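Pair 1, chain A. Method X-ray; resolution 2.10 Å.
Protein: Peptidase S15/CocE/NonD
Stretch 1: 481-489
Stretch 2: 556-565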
# COMPACT_ATOMS: atom_id res chain seq x y z
N PRO A 481 -18.37 -14.95 -27.42
CA PRO A 481 -18.23 -15.57 -26.09
C PRO A 481 -18.48 -17.09 -26.11
O PRO A 481 -19.33 -17.58 -26.85
CB PRO A 481 -19.29 -14.85 -25.25
CG PRO A 481 -20.30 -14.38 -26.23
CD PRO A 481 -19.54 -14.03 -27.47
N LEU A 482 -17.71 -17.83 -25.28
CA LEU A 482 -17.82 -19.28 -25.14
C LEU A 482 -18.19 -19.61 -23.69
O LEU A 482 -17.42 -19.32 -22.78
CB LEU A 482 -16.51 -19.97 -25.56
CG LEU A 482 -16.60 -21.46 -25.87
CD1 LEU A 482 -15.81 -21.80 -27.11
CD2 LEU A 482 -16.12 -22.29 -24.70
N ARG A 483 -19.38 -20.19 -23.48
CA ARG A 483 -19.89 -20.52 -22.16
C ARG A 483 -19.64 -21.98 -21.81
O ARG A 483 -20.00 -22.86 -22.59
CB ARG A 483 -21.41 -20.23 -22.07
CG ARG A 483 -21.81 -18.78 -22.31
CD ARG A 483 -23.28 -18.57 -22.02
NE ARG A 483 -23.59 -18.71 -20.60
CZ ARG A 483 -24.75 -19.15 -20.12
NH1 ARG A 483 -25.72 -19.52 -20.95
NH2 ARG A 483 -24.94 -19.25 -18.81
N VAL A 484 -19.07 -22.24 -20.62
CA VAL A 484 -18.82 -23.60 -20.13
C VAL A 484 -19.48 -23.79 -18.75
O VAL A 484 -19.54 -22.85 -17.96
CB VAL A 484 -17.31 -23.99 -20.08
CG1 VAL A 484 -16.75 -24.20 -21.49
CG2 VAL A 484 -16.49 -22.97 -19.30
N ALA A 485 -20.01 -25.00 -18.49
CA ALA A 485 -20.65 -25.34 -17.23
C ALA A 485 -20.44 -26.82 -16.90
O ALA A 485 -20.37 -27.65 -17.80
CB ALA A 485 -22.14 -25.02 -17.27
N GLY A 486 -20.34 -27.13 -15.62
CA GLY A 486 -20.15 -28.49 -15.15
C GLY A 486 -18.71 -28.85 -14.84
O GLY A 486 -17.90 -27.98 -14.53
N GLN A 487 -18.41 -30.15 -14.90
CA GLN A 487 -17.08 -30.65 -14.59
C GLN A 487 -16.31 -31.02 -15.87
O GLN A 487 -16.71 -31.95 -16.57
CB GLN A 487 -17.18 -31.86 -13.63
CG GLN A 487 -15.87 -32.63 -13.47
CD GLN A 487 -15.86 -33.47 -12.22
OE1 GLN A 487 -16.52 -34.51 -12.14
NE2 GLN A 487 -15.07 -33.06 -11.24
N PRO A 488 -15.19 -30.32 -16.16
CA PRO A 488 -14.35 -30.73 -17.30
C PRO A 488 -13.61 -32.02 -16.96
O PRO A 488 -13.28 -32.25 -15.79
CB PRO A 488 -13.38 -29.56 -17.48
CG PRO A 488 -13.79 -28.51 -16.47
CD PRO A 488 -14.57 -29.20 -15.42
N VAL A 489 -13.39 -32.89 -17.95
CA VAL A 489 -12.68 -34.15 -17.73
C VAL A 489 -11.51 -34.23 -18.72
O VAL A 489 -11.71 -34.10 -19.93
CB VAL A 489 -13.61 -35.40 -17.81
CG1 VAL A 489 -12.81 -36.70 -17.71
CG2 VAL A 489 -14.69 -35.35 -16.73
N ARG A 556 -7.92 -40.72 -16.91
CA ARG A 556 -9.17 -39.98 -16.79
C ARG A 556 -9.02 -39.05 -15.60
O ARG A 556 -8.90 -39.53 -14.47
CB ARG A 556 -10.38 -40.92 -16.64
CG ARG A 556 -11.69 -40.29 -17.11
CD ARG A 556 -12.89 -41.12 -16.72
NE ARG A 556 -13.58 -40.55 -15.56
CZ ARG A 556 -14.70 -39.83 -15.63
NH1 ARG A 556 -15.28 -39.61 -16.80
NH2 ARG A 556 -15.26 -39.35 -14.53
N ILE A 557 -8.89 -37.74 -15.85
CA ILE A 557 -8.67 -36.77 -14.78
C ILE A 557 -9.84 -35.77 -14.72
O ILE A 557 -9.84 -34.76 -15.44
CB ILE A 557 -7.28 -36.05 -14.91
CG1 ILE A 557 -6.13 -37.06 -15.17
CG2 ILE A 557 -6.98 -35.20 -13.66
CD1 ILE A 557 -4.88 -36.45 -15.84
N PRO A 558 -10.85 -36.02 -13.85
CA PRO A 558 -11.93 -35.04 -13.68
C PRO A 558 -11.37 -33.79 -13.02
O PRO A 558 -10.53 -33.89 -12.13
CB PRO A 558 -12.95 -35.76 -12.78
CG PRO A 558 -12.47 -37.20 -12.67
CD PRO A 558 -10.99 -37.15 -12.90
N LEU A 559 -11.76 -32.61 -13.52
CA LEU A 559 -11.21 -31.35 -13.02
C LEU A 559 -12.26 -30.54 -12.24
O LEU A 559 -13.45 -30.76 -12.42
CB LEU A 559 -10.65 -30.53 -14.20
CG LEU A 559 -9.45 -31.16 -14.94
CD1 LEU A 559 -9.29 -30.57 -16.32
CD2 LEU A 559 -8.16 -31.02 -14.14
N PRO A 560 -11.83 -29.58 -11.36
CA PRO A 560 -12.81 -28.80 -10.59
C PRO A 560 -13.89 -28.14 -11.46
O PRO A 560 -13.65 -27.83 -12.62
CB PRO A 560 -11.95 -27.74 -9.90
CG PRO A 560 -10.62 -28.38 -9.76
CD PRO A 560 -10.44 -29.22 -10.99
N GLN A 561 -15.08 -27.94 -10.88
CA GLN A 561 -16.24 -27.37 -11.57
C GLN A 561 -15.95 -26.03 -12.22
O GLN A 561 -15.11 -25.26 -11.73
CB GLN A 561 -17.44 -27.21 -10.60
CG GLN A 561 -17.81 -28.48 -9.84
CD GLN A 561 -18.11 -29.68 -10.71
OE1 GLN A 561 -18.86 -29.60 -11.69
NE2 GLN A 561 -17.55 -30.82 -10.34
N VAL A 562 -16.65 -25.75 -13.33
CA VAL A 562 -16.57 -24.49 -14.06
C VAL A 562 -17.98 -23.95 -14.34
O VAL A 562 -18.92 -24.72 -14.53
CB VAL A 562 -15.73 -24.56 -15.37
CG1 VAL A 562 -14.24 -24.69 -15.07
CG2 VAL A 562 -16.22 -25.68 -16.30
N SER A 563 -18.10 -22.63 -14.34
CA SER A 563 -19.29 -21.85 -14.67
C SER A 563 -18.73 -20.55 -15.14
O SER A 563 -18.44 -19.66 -14.33
CB SER A 563 -20.20 -21.70 -13.45
OG SER A 563 -21.46 -21.18 -13.84
N HIS A 564 -18.35 -20.51 -16.42
CA HIS A 564 -17.58 -19.40 -16.93
C HIS A 564 -17.92 -19.04 -18.37
O HIS A 564 -18.28 -19.91 -19.17
CB HIS A 564 -16.09 -19.79 -16.85
CG HIS A 564 -15.12 -18.71 -17.20
ND1 HIS A 564 -14.91 -17.63 -16.36
CD2 HIS A 564 -14.29 -18.61 -18.26
CE1 HIS A 564 -13.98 -16.90 -16.95
NE2 HIS A 564 -13.57 -17.45 -18.09
N THR A 565 -17.74 -17.76 -18.70
CA THR A 565 -17.83 -17.28 -20.06
C THR A 565 -16.45 -16.81 -20.49
O THR A 565 -15.91 -15.87 -19.90
CB THR A 565 -18.90 -16.18 -20.20
OG1 THR A 565 -20.19 -16.76 -20.01
CG2 THR A 565 -18.86 -15.50 -21.57

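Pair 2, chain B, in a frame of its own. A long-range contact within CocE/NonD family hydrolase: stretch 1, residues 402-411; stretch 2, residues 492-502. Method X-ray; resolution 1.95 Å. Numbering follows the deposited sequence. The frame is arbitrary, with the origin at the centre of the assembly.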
# COMPACT_ATOMS: atom_id res chain seq x y z
N ASP B 402 13.43 27.05 -0.15
CA ASP B 402 13.11 25.70 0.30
C ASP B 402 11.59 25.54 0.50
O ASP B 402 10.99 26.33 1.21
CB ASP B 402 13.79 25.41 1.62
CG ASP B 402 15.31 25.25 1.50
OD1 ASP B 402 15.92 25.36 0.43
OD2 ASP B 402 15.88 24.97 2.56
N THR B 403 10.99 24.54 -0.15
CA THR B 403 9.57 24.32 -0.10
C THR B 403 9.29 22.87 0.15
O THR B 403 9.84 22.03 -0.57
CB THR B 403 8.95 24.72 -1.44
OG1 THR B 403 9.27 26.11 -1.67
CG2 THR B 403 7.42 24.50 -1.50
N GLU B 404 8.41 22.58 1.11
CA GLU B 404 7.98 21.19 1.37
C GLU B 404 6.59 20.92 0.83
O GLU B 404 5.64 21.63 1.15
CB GLU B 404 8.08 20.83 2.85
CG GLU B 404 9.52 21.02 3.39
CD GLU B 404 9.75 20.64 4.84
OE1 GLU B 404 8.79 20.38 5.61
OE2 GLU B 404 10.95 20.62 5.21
N LEU B 405 6.49 19.88 0.01
CA LEU B 405 5.24 19.42 -0.56
C LEU B 405 4.89 18.07 0.07
O LEU B 405 5.58 17.08 -0.13
CB LEU B 405 5.36 19.25 -2.07
CG LEU B 405 5.70 20.52 -2.85
CD1 LEU B 405 5.44 20.19 -4.29
CD2 LEU B 405 4.91 21.75 -2.39
N VAL B 406 3.82 18.03 0.85
CA VAL B 406 3.42 16.80 1.53
C VAL B 406 1.93 16.61 1.40
O VAL B 406 1.16 17.33 2.00
CB VAL B 406 3.85 16.79 3.00
CG1 VAL B 406 3.39 15.47 3.70
CG2 VAL B 406 5.38 16.95 3.16
N GLY B 407 1.55 15.58 0.67
CA GLY B 407 0.18 15.28 0.43
C GLY B 407 -0.15 14.92 -1.01
O GLY B 407 0.74 14.46 -1.78
N ASN B 408 -1.43 15.05 -1.36
CA ASN B 408 -1.91 14.79 -2.72
C ASN B 408 -1.58 15.96 -3.62
O ASN B 408 -1.42 17.06 -3.14
CB ASN B 408 -3.43 14.55 -2.71
CG ASN B 408 -3.82 13.12 -2.24
OD1 ASN B 408 -3.89 12.18 -3.07
ND2 ASN B 408 -4.14 12.97 -0.96
N MSE B 409 -1.45 15.70 -4.92
CA MSE B 409 -1.41 16.77 -5.93
C MSE B 409 -2.40 16.40 -6.99
O MSE B 409 -2.67 15.21 -7.22
CB MSE B 409 -0.03 16.88 -6.55
CG MSE B 409 1.11 16.87 -5.54
SE MSE B 409 2.79 17.55 -6.41
CE MSE B 409 4.13 16.62 -5.20
N ASN B 410 -2.88 17.43 -7.67
CA ASN B 410 -3.95 17.32 -8.65
C ASN B 410 -3.44 17.98 -9.91
O ASN B 410 -3.12 19.20 -9.91
CB ASN B 410 -5.25 18.00 -8.13
CG ASN B 410 -6.42 17.85 -9.08
OD1 ASN B 410 -6.27 17.28 -10.17
ND2 ASN B 410 -7.60 18.33 -8.68
N LEU B 411 -3.38 17.19 -10.97
CA LEU B 411 -3.00 17.73 -12.27
C LEU B 411 -4.23 17.89 -13.16
O LEU B 411 -4.81 16.89 -13.61
CB LEU B 411 -1.95 16.83 -12.93
CG LEU B 411 -1.54 17.30 -14.32
CD1 LEU B 411 -0.96 18.73 -14.24
CD2 LEU B 411 -0.52 16.29 -14.95
N VAL B 492 -9.75 17.24 -17.50
CA VAL B 492 -9.45 16.07 -16.69
C VAL B 492 -8.66 16.50 -15.49
O VAL B 492 -7.93 17.50 -15.54
CB VAL B 492 -8.69 14.98 -17.47
CG1 VAL B 492 -9.53 14.54 -18.75
CG2 VAL B 492 -7.28 15.46 -17.81
N GLU B 493 -8.84 15.77 -14.42
CA GLU B 493 -8.04 15.96 -13.21
C GLU B 493 -7.46 14.63 -12.81
O GLU B 493 -8.21 13.66 -12.61
CB GLU B 493 -8.89 16.50 -12.08
CG GLU B 493 -9.41 17.86 -12.43
CD GLU B 493 -10.29 18.47 -11.37
OE1 GLU B 493 -10.09 18.22 -10.17
OE2 GLU B 493 -11.17 19.26 -11.77
N ILE B 494 -6.14 14.60 -12.77
CA ILE B 494 -5.37 13.40 -12.53
C ILE B 494 -4.89 13.37 -11.10
O ILE B 494 -4.24 14.34 -10.62
CB ILE B 494 -4.19 13.29 -13.49
CG1 ILE B 494 -4.70 13.30 -14.94
CG2 ILE B 494 -3.41 11.98 -13.30
CD1 ILE B 494 -3.55 13.21 -16.00
N GLU B 495 -5.23 12.28 -10.41
CA GLU B 495 -4.76 12.02 -9.00
C GLU B 495 -3.26 11.63 -8.95
O GLU B 495 -2.90 10.48 -9.21
CB GLU B 495 -5.64 10.91 -8.37
CG GLU B 495 -5.33 10.53 -6.91
CD GLU B 495 -6.19 9.36 -6.41
OE1 GLU B 495 -6.80 8.68 -7.25
OE2 GLU B 495 -6.30 9.15 -5.17
N LEU B 496 -2.40 12.58 -8.63
CA LEU B 496 -1.03 12.23 -8.19
C LEU B 496 -1.13 11.68 -6.75
O LEU B 496 -1.73 12.29 -5.89
CB LEU B 496 -0.05 13.42 -8.29
CG LEU B 496 0.37 13.92 -9.66
CD1 LEU B 496 0.91 12.80 -10.52
CD2 LEU B 496 -0.80 14.63 -10.32
N LEU B 497 -0.59 10.49 -6.53
CA LEU B 497 -0.72 9.80 -5.28
C LEU B 497 0.13 10.50 -4.24
O LEU B 497 1.09 11.24 -4.59
CB LEU B 497 -0.31 8.36 -5.47
CG LEU B 497 -1.33 7.57 -6.34
CD1 LEU B 497 -0.76 6.16 -6.50
CD2 LEU B 497 -2.75 7.54 -5.75
N PRO B 498 -0.22 10.32 -2.95
CA PRO B 498 0.42 11.10 -1.86
C PRO B 498 1.94 10.89 -1.80
O PRO B 498 2.42 9.75 -1.92
CB PRO B 498 -0.22 10.54 -0.60
CG PRO B 498 -1.59 10.01 -1.07
CD PRO B 498 -1.34 9.50 -2.44
N SER B 499 2.65 12.01 -1.67
CA SER B 499 4.11 12.05 -1.64
C SER B 499 4.58 13.16 -0.67
O SER B 499 3.86 14.07 -0.38
CB SER B 499 4.64 12.28 -3.05
OG SER B 499 4.36 13.57 -3.49
N GLY B 500 5.78 13.00 -0.13
CA GLY B 500 6.38 13.97 0.80
C GLY B 500 7.80 14.25 0.41
O GLY B 500 8.66 13.36 0.51
N THR B 501 8.09 15.50 0.05
CA THR B 501 9.35 15.83 -0.59
C THR B 501 9.74 17.27 -0.33
O THR B 501 8.85 18.15 -0.35
CB THR B 501 9.23 15.61 -2.14
OG1 THR B 501 8.43 14.45 -2.36
CG2 THR B 501 10.62 15.46 -2.84
N LEU B 502 11.02 17.49 -0.05
CA LEU B 502 11.63 18.82 0.02
C LEU B 502 12.12 19.20 -1.36
O LEU B 502 12.81 18.37 -2.03
CB LEU B 502 12.87 18.78 0.93
CG LEU B 502 13.75 20.01 1.09
CD1 LEU B 502 12.93 21.19 1.67
CD2 LEU B 502 14.94 19.59 2.04
O HOH W 1 6.04 15.61 -2.68
O HOH W 2 1.69 13.80 -4.31
O HOH W 3 -4.53 9.43 -3.06

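The sharpest difference between these two contacts lies in what fills one face of the same antiparallel frame. In pair 1 it is closed by apolar side chains: A:Val484 CG2 lies 4.1 Å from A:Val562 CG2, and the A:Pro488 ring extends the cluster, its CG 3.7 Å from A:Val562 CG2. In pair 2 the position of A:Val562 is taken by B:Ser499, and ordered water completes the packing. Water 1 donates to B:Leu405 O (3.0 Å) and to B:Ser499 OG (2.8 Å) and is hydrogen-bonded to B:Thr501 OG1 at 2.7 Å. Water 2 accepts from B:Ser499 OG at 2.8 Å and donates to B:Gly407 O (2.8 Å) and B:Leu497 O (2.6 Å). The small hydroxyl thus joins two waters that also engage backbone carbonyls, whereas the valine makes direct apolar contact.

The frame itself is closely shared. Fourteen central residues superpose with an RMSD of 0.7 Å, and the buried areas, 818 and 852 Å², are similar. In each, two antiparallel segments pair up to a glycine, after which the register shifts by one. The first ladder is held by reciprocal backbone bonds: A:Val484 N to A:His564 O at 2.9 Å and A:His564 N to A:Val484 O at 3.0 Å, matched by B:Leu405 N to B:Thr501 O at 2.9 Å and B:Thr501 N to B:Leu405 O at 3.0 Å. At the next hydrogen-bonded pair, A:Gly486 N reaches A:Val562 O at 3.0 Å only weakly, while B:Gly407 N meets B:Ser499 O at the same distance with a nearly straight angle.

The matched glycines, A:Gly486 and B:Gly407, illustrate a constraint imposed by the backbone. At their phi/psi angles of 98/-156 and 136/-160, a CB would be jammed against the carbonyl oxygen of the preceding residue. Beyond them, A:Pro488 and B:Met409, a selenomethionine, coincide to 0.5 Å at CA. Each offers its carbonyl to the other stretch: A:Leu559 N donates to A:Pro488 O at 2.8 Å, and B:Leu496 N donates weakly to B:Met409 O at 3.0 Å. Their side chains differ in reach: the proline ring packs on A:Val562, while the longer selenomethionine brings CE within 3.5 Å of B:Ser499 OG.

The intervening amides also find different partners. A:Gln487 NE2 spans the gap directly, donating to A:Leu559 O at 3.1 Å; the shorter B:Asn408 instead meets water 3, which lies 2.8 Å from B:Asn408 OD1 and 2.8 Å from B:Glu495 OE2, within hydrogen-bonding distance of both and so between the two stretches. Two positions on, the chemistry changes again. A:Val489 CG1 lies over one face of the A:Arg556 guanidinium and comes 3.8 Å from A:Arg556 CG, whereas at the matching positions B:Asn410 ND2 donates to B:Glu493 OE1 at 2.9 Å. The general lesson is that a shared backbone arrangement fixes where side chains start, but leaves open whether hydrocarbon, polar groups or water complete the packing.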